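Oxidoreductase (Azotobacter vinelandii, PDB 7D5M) binds NAD+ in a Rossmann-fold domain and, as an inositol dehydrogenase homolog, probably oxidises a polyol or sugar-like substrate. Local coordinates at the interface of chains A and B. Numbering follows the deposited sequence. Chains: chain A/B, Oxidoreductase.

The interface of chains A and B. Residues chain A 227, 229, 231, 245, 384; chain B 227, 247, 255, 386.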
loop_
_atom_site.group_PDB
_atom_site.type_symbol
_atom_site.label_atom_id
_atom_site.label_comp_id
_atom_site.label_asym_id
_atom_site.label_seq_id
_atom_site.Cartn_x
_atom_site.Cartn_y
_atom_site.Cartn_z
ATOM N N MET A 227 -13.545 -20.785 -22.093
ATOM C CA MET A 227 -14.057 -21.844 -21.206
ATOM C C MET A 227 -14.412 -21.203 -19.870
ATOM O O MET A 227 -13.798 -20.171 -19.489
ATOM C CB MET A 227 -13.035 -22.962 -21.011
ATOM C CG MET A 227 -11.658 -22.455 -20.697
ATOM S SD MET A 227 -10.714 -23.720 -19.848
ATOM C CE MET A 227 -11.740 -23.930 -18.389
ATOM N N SER A 229 -15.461 -22.436 -15.799
ATOM C CA SER A 229 -15.707 -23.354 -14.674
ATOM C C SER A 229 -16.363 -22.547 -13.551
ATOM O O SER A 229 -15.777 -21.534 -13.131
ATOM C CB SER A 229 -14.420 -24.007 -14.266
ATOM O OG SER A 229 -14.510 -24.474 -12.943
ATOM N N GLN A 231 -18.890 -22.510 -9.792
ATOM C CA GLN A 231 -19.207 -23.237 -8.544
ATOM C C GLN A 231 -20.323 -22.512 -7.797
ATOM O O GLN A 231 -20.423 -21.269 -7.885
ATOM C CB GLN A 231 -17.965 -23.366 -7.660
ATOM C CG GLN A 231 -16.762 -23.968 -8.371
ATOM C CD GLN A 231 -16.014 -22.972 -9.222
ATOM O OE1 GLN A 231 -15.820 -21.824 -8.828
ATOM N NE2 GLN A 231 -15.558 -23.419 -10.383
ATOM N N TYR A 245 -14.440 -18.977 -12.952
ATOM C CA TYR A 245 -13.204 -18.718 -13.716
ATOM C C TYR A 245 -13.548 -18.771 -15.194
ATOM O O TYR A 245 -13.989 -19.835 -15.671
ATOM C CB TYR A 245 -12.130 -19.756 -13.393
ATOM C CG TYR A 245 -11.898 -19.887 -11.917
ATOM C CD1 TYR A 245 -11.031 -19.030 -11.262
ATOM C CD2 TYR A 245 -12.571 -20.843 -11.171
ATOM C CE1 TYR A 245 -10.829 -19.127 -9.897
ATOM C CE2 TYR A 245 -12.388 -20.945 -9.807
ATOM C CZ TYR A 245 -11.505 -20.092 -9.170
ATOM O OH TYR A 245 -11.329 -20.182 -7.820
ATOM N N GLY A 384 -16.920 -27.134 -18.264
ATOM C CA GLY A 384 -15.801 -26.176 -18.398
ATOM C C GLY A 384 -14.910 -26.459 -19.595
ATOM O O GLY A 384 -13.686 -26.419 -19.445
ATOM N N MET B 227 -6.662 -28.650 -15.441
ATOM C CA MET B 227 -6.429 -28.272 -16.846
ATOM C C MET B 227 -5.366 -27.181 -16.866
ATOM O O MET B 227 -5.243 -26.410 -15.878
ATOM C CB MET B 227 -7.710 -27.788 -17.522
ATOM C CG MET B 227 -8.474 -26.795 -16.696
ATOM S SD MET B 227 -9.528 -25.798 -17.749
ATOM C CE MET B 227 -8.278 -25.039 -18.792
ATOM N N LEU B 247 -5.886 -24.527 -13.768
ATOM C CA LEU B 247 -7.110 -24.602 -12.952
ATOM C C LEU B 247 -7.241 -26.030 -12.416
ATOM O O LEU B 247 -7.056 -27.009 -13.195
ATOM C CB LEU B 247 -8.309 -24.182 -13.801
ATOM C CG LEU B 247 -9.624 -24.056 -13.041
ATOM C CD1 LEU B 247 -9.558 -22.951 -11.996
ATOM C CD2 LEU B 247 -10.766 -23.790 -14.007
ATOM N N MET B 255 -11.449 -25.246 -5.252
ATOM C CA MET B 255 -10.803 -24.953 -6.556
ATOM C C MET B 255 -9.428 -24.336 -6.313
ATOM O O MET B 255 -9.256 -23.622 -5.311
ATOM C CB MET B 255 -11.647 -23.987 -7.393
ATOM C CG MET B 255 -13.030 -24.517 -7.727
ATOM S SD MET B 255 -12.983 -26.041 -8.719
ATOM C CE MET B 255 -12.442 -25.416 -10.304
ATOM N N TRP B 386 -9.412 -30.959 -19.229
ATOM C CA TRP B 386 -9.341 -31.586 -17.886
ATOM C C TRP B 386 -8.645 -32.943 -18.004
ATOM O O TRP B 386 -9.011 -33.728 -18.906
ATOM C CB TRP B 386 -10.723 -31.731 -17.260
ATOM C CG TRP B 386 -11.333 -30.419 -16.884
ATOM C CD1 TRP B 386 -12.258 -29.709 -17.589
ATOM C CD2 TRP B 386 -11.020 -29.634 -15.721
ATOM N NE1 TRP B 386 -12.558 -28.544 -16.937
ATOM C CE2 TRP B 386 -11.815 -28.470 -15.786
ATOM C CE3 TRP B 386 -10.156 -29.803 -14.635
ATOM C CZ2 TRP B 386 -11.778 -27.487 -14.796
ATOM C CZ3 TRP B 386 -10.115 -28.829 -13.662
ATOM C CH2 TRP B 386 -10.918 -27.692 -13.740
#
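A:Tyr245 and B:Leu247 meet in a two-fold, largely apolar interface in which the beta-sheets of two identical subunits pack face to face, joining them in the deposited tetramer. The CD1 methyl of B:Leu247 lies over one face of the A:Tyr245 ring, 3.9 Å from its centroid and offset toward the rim, a CH-pi contact. Leucine suits the place because it is forked: with CG anti to the backbone N (chi1 -173°), CD1 reaches the ring while CD2 of B:Leu247 packs 3.7 Å from CB of A:Ser229. The small serine lets this methyl come close to strand 223-231.

B:Met255 passes A:Tyr245 in the opposite direction, its CB 3.8 Å from the phenolic OH. Bends at chi2 and chi3 fold the flexible thioether back, and CG of B:Met255 packs 3.7 Å from the amide carbon CD of A:Gln231. Its CE methyl turns toward OG of A:Ser229. The aliphatic and amide parts of the glutamine thus serve as packing surface.

Across the two-fold, A:Met227 and B:Met227 reach toward each other tip to tip; their modelled sulfur-methyl separation is too short to be reliable. An unbranched methionine can adapt to its own symmetry mate. Within chain B, CG of B:Met227 sits over the centre of the B:Trp386 ring, supporting the indole from one face. The indole NE1 of B:Trp386 makes a weak hydrogen bond of 3.5 Å to the backbone carbonyl O of A:Gly384, bent to 138° at the hydrogen. Repeated by symmetry, this patch joins the sheets through interlocking, mainly apolar side chains and is likely to stabilise the subunit pair.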